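Local coordinates for protein tripartite terminase subunit 3 (Human herpesvirus 5, PDB 3N4P) that provides the nuclease domain of the large terminase subunit, which probably acts in the motor that packages viral genomic DNA into empty capsids, at residues B[61-69]-B[260-268]. Residues are numbered along the deposited sequence; the frame is centred on the assembly and turned at random.
Sequences KTLYVYLDP and AVIMATYLC
Tyr66 lies across helix 256-267 with its ring against Met263, whose CB sits almost exactly over the ring centre, 3.6 Å from the centroid and 8° off the normal, a CH-pi contact. Followed outward, CB of Tyr66 lies 4.1 Å from Ala264 CB, near the backbone of Ala260 and Ala264. With CG anti to the backbone N (chi1 176°), the ring then passes under Met263 CB: CD2 comes obliquely to Ala260 CA at 3.5 Å, and CD1, at the other ortho position, more loosely to Leu267 CD2. CZ comes within 3.8 Å of Met263 CG, and OH lies slightly farther from the same atom; the Met263 side chain runs alongside, then bends at chi2 to pack against helix 187-200. Two residues earlier on the strand, Tyr64 repeats the theme at the helix C-terminal end. Cys268 CA lies over one face of its ring, 4.0 Å from the centroid, and Thr62 CG2 covers the opposite face near the rim. The sulfur approaches obliquely, with Cys268 SG 3.4 Å from Tyr64 CD1. Between the tyrosines, the mere methyl of Ala264 is consistent with the close approach of the axes of strand 62-67 and helix 260-267 (7.1 Å), whose N-to-C directions differ by 140°. This helix-on-sheet packing lies beside the nuclease site: Asp68, just beyond the strand, and Glu139, which touches Tyr66, bind magnesium, and Asp256, a predicted catalytic residue, begins the helix, consistent with the RNase H-like fold of terminase nucleases.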
loop_
_atom_site.group_PDB
_atom_site.type_symbol
_atom_site.label_atom_id
_atom_site.label_comp_id
_atom_site.label_asym_id
_atom_site.label_seq_id
_atom_site.Cartn_x
_atom_site.Cartn_y
_atom_site.Cartn_z
ATOM N N LYS B 61 13.040 2.558 15.165
ATOM C CA LYS B 61 13.747 3.824 15.028
ATOM C C LYS B 61 15.116 3.682 14.372
ATOM O O LYS B 61 15.850 4.668 14.185
ATOM C CB LYS B 61 13.807 4.551 16.376
ATOM C CG LYS B 61 12.407 4.601 16.960
ATOM C CD LYS B 61 12.324 5.553 18.119
ATOM C CE LYS B 61 10.874 5.996 18.243
ATOM N NZ LYS B 61 10.537 6.279 19.684
ATOM N N THR B 62 15.435 2.462 13.987
ATOM C CA THR B 62 16.696 2.215 13.396
ATOM C C THR B 62 16.609 1.909 11.921
ATOM O O THR B 62 15.921 1.000 11.532
ATOM C CB THR B 62 17.417 1.074 14.132
ATOM O OG1 THR B 62 17.690 1.503 15.458
ATOM C CG2 THR B 62 18.766 0.804 13.474
ATOM N N LEU B 63 17.367 2.640 11.107
ATOM C CA LEU B 63 17.510 2.326 9.668
ATOM C C LEU B 63 18.638 1.293 9.460
ATOM O O LEU B 63 19.778 1.576 9.750
ATOM C CB LEU B 63 17.920 3.611 8.915
ATOM C CG LEU B 63 17.318 4.015 7.605
ATOM C CD1 LEU B 63 18.220 4.897 6.641
ATOM C CD2 LEU B 63 16.514 2.868 6.867
ATOM N N TYR B 64 18.355 0.115 8.957
ATOM C CA TYR B 64 19.388 -0.864 8.611
ATOM C C TYR B 64 19.718 -0.702 7.126
ATOM O O TYR B 64 18.800 -0.723 6.279
ATOM C CB TYR B 64 18.858 -2.309 8.888
ATOM C CG TYR B 64 18.662 -2.516 10.367
ATOM C CD1 TYR B 64 17.484 -2.108 10.989
ATOM C CD2 TYR B 64 19.718 -2.987 11.176
ATOM C CE1 TYR B 64 17.307 -2.260 12.423
ATOM C CE2 TYR B 64 19.576 -3.151 12.626
ATOM C CZ TYR B 64 18.363 -2.757 13.229
ATOM O OH TYR B 64 18.198 -2.839 14.610
ATOM N N VAL B 65 20.986 -0.557 6.774
ATOM C CA VAL B 65 21.308 -0.590 5.350
ATOM C C VAL B 65 22.421 -1.598 4.969
ATOM O O VAL B 65 23.327 -1.839 5.728
ATOM C CB VAL B 65 21.687 0.872 4.728
ATOM C CG1 VAL B 65 21.388 2.097 5.621
ATOM C CG2 VAL B 65 23.006 0.863 4.113
ATOM N N TYR B 66 22.427 -2.069 3.733
ATOM C CA TYR B 66 23.479 -2.960 3.301
ATOM C C TYR B 66 23.872 -2.572 1.918
ATOM O O TYR B 66 22.999 -2.324 1.094
ATOM C CB TYR B 66 22.857 -4.351 3.159
ATOM C CG TYR B 66 23.756 -5.407 2.632
ATOM C CD1 TYR B 66 24.580 -6.139 3.498
ATOM C CD2 TYR B 66 23.738 -5.757 1.280
ATOM C CE1 TYR B 66 25.398 -7.195 3.019
ATOM C CE2 TYR B 66 24.563 -6.788 0.789
ATOM C CZ TYR B 66 25.378 -7.498 1.665
ATOM O OH TYR B 66 26.169 -8.518 1.197
ATOM N N LEU B 67 25.161 -2.664 1.618
ATOM C CA LEU B 67 25.582 -2.544 0.245
ATOM C C LEU B 67 26.740 -3.458 -0.039
ATOM O O LEU B 67 27.505 -3.814 0.848
ATOM C CB LEU B 67 25.970 -1.090 -0.111
ATOM C CG LEU B 67 27.160 -0.500 0.639
ATOM C CD1 LEU B 67 27.973 0.596 -0.186
ATOM C CD2 LEU B 67 26.633 0.118 1.913
ATOM N N ASP B 68 26.870 -3.810 -1.306
ATOM C CA ASP B 68 27.952 -4.670 -1.782
ATOM C C ASP B 68 28.715 -3.962 -2.862
ATOM O O ASP B 68 28.390 -4.116 -4.043
ATOM C CB ASP B 68 27.380 -5.988 -2.350
ATOM C CG ASP B 68 28.467 -6.889 -2.974
ATOM O OD1 ASP B 68 29.681 -6.553 -2.942
ATOM O OD2 ASP B 68 28.102 -7.957 -3.496
ATOM N N PRO B 69 29.739 -3.177 -2.483
ATOM C CA PRO B 69 30.369 -2.392 -3.541
ATOM C C PRO B 69 30.996 -3.316 -4.576
ATOM O O PRO B 69 31.641 -4.316 -4.214
ATOM C CB PRO B 69 31.447 -1.557 -2.809
ATOM C CG PRO B 69 31.616 -2.201 -1.471
ATOM C CD PRO B 69 30.341 -2.958 -1.154
ATOM N N ALA B 260 20.721 -7.342 -1.684
ATOM C CA ALA B 260 20.872 -6.268 -0.721
ATOM C C ALA B 260 19.650 -6.131 0.181
ATOM O O ALA B 260 19.790 -5.869 1.365
ATOM C CB ALA B 260 21.196 -4.987 -1.382
ATOM N N VAL B 261 18.459 -6.308 -0.363
ATOM C CA VAL B 261 17.274 -6.262 0.468
ATOM C C VAL B 261 17.257 -7.506 1.396
ATOM O O VAL B 261 17.001 -7.415 2.565
ATOM C CB VAL B 261 16.016 -6.261 -0.464
ATOM C CG1 VAL B 261 14.682 -6.539 0.311
ATOM C CG2 VAL B 261 16.006 -4.960 -1.285
ATOM N N ILE B 262 17.527 -8.674 0.857
ATOM C CA ILE B 262 17.558 -9.874 1.674
ATOM C C ILE B 262 18.490 -9.681 2.914
ATOM O O ILE B 262 18.132 -10.035 4.014
ATOM C CB ILE B 262 17.943 -11.082 0.793
ATOM C CG1 ILE B 262 16.803 -11.367 -0.186
ATOM C CG2 ILE B 262 18.226 -12.350 1.630
ATOM C CD1 ILE B 262 17.073 -12.423 -1.192
ATOM N N MET B 263 19.627 -9.017 2.737
ATOM C CA MET B 263 20.614 -8.919 3.786
ATOM C C MET B 263 20.289 -7.791 4.753
ATOM O O MET B 263 20.413 -7.962 5.954
ATOM C CB MET B 263 22.009 -8.758 3.203
ATOM C CG MET B 263 22.474 -9.899 2.395
ATOM S SD MET B 263 22.445 -11.534 3.295
ATOM C CE MET B 263 22.689 -12.509 1.814
ATOM N N ALA B 264 19.846 -6.654 4.257
ATOM C CA ALA B 264 19.425 -5.634 5.206
ATOM C C ALA B 264 18.330 -6.206 6.114
ATOM O O ALA B 264 18.364 -5.990 7.327
ATOM C CB ALA B 264 18.962 -4.353 4.497
ATOM N N THR B 265 17.366 -6.922 5.547
ATOM C CA THR B 265 16.267 -7.465 6.359
ATOM C C THR B 265 16.784 -8.477 7.382
ATOM O O THR B 265 16.439 -8.402 8.554
ATOM C CB THR B 265 15.113 -8.038 5.475
ATOM O OG1 THR B 265 15.591 -9.118 4.653
ATOM C CG2 THR B 265 14.598 -6.955 4.544
ATOM N N TYR B 266 17.655 -9.377 6.945
ATOM C CA TYR B 266 18.335 -10.325 7.787
ATOM C C TYR B 266 19.138 -9.710 8.967
ATOM O O TYR B 266 19.065 -10.218 10.109
ATOM C CB TYR B 266 19.279 -11.119 6.907
ATOM C CG TYR B 266 19.980 -12.260 7.578
ATOM C CD1 TYR B 266 19.249 -13.389 8.014
ATOM C CD2 TYR B 266 21.374 -12.249 7.743
ATOM C CE1 TYR B 266 19.864 -14.457 8.617
ATOM C CE2 TYR B 266 22.017 -13.345 8.341
ATOM C CZ TYR B 266 21.242 -14.437 8.785
ATOM O OH TYR B 266 21.822 -15.532 9.380
ATOM N N LEU B 267 19.920 -8.648 8.722
ATOM C CA LEU B 267 20.703 -8.152 9.825
ATOM C C LEU B 267 19.857 -7.303 10.764
ATOM O O LEU B 267 20.351 -6.876 11.782
ATOM C CB LEU B 267 21.932 -7.387 9.384
ATOM C CG LEU B 267 23.253 -7.853 8.766
ATOM C CD1 LEU B 267 23.616 -9.342 8.885
ATOM C CD2 LEU B 267 23.359 -7.374 7.374
ATOM N N CYS B 268 18.599 -7.041 10.422
ATOM C CA CYS B 268 17.611 -6.557 11.420
ATOM C C CYS B 268 17.548 -7.306 12.786
ATOM O O CYS B 268 17.409 -6.646 13.821
ATOM C CB CYS B 268 16.182 -6.461 10.849
ATOM S SG CYS B 268 15.577 -4.802 10.302
#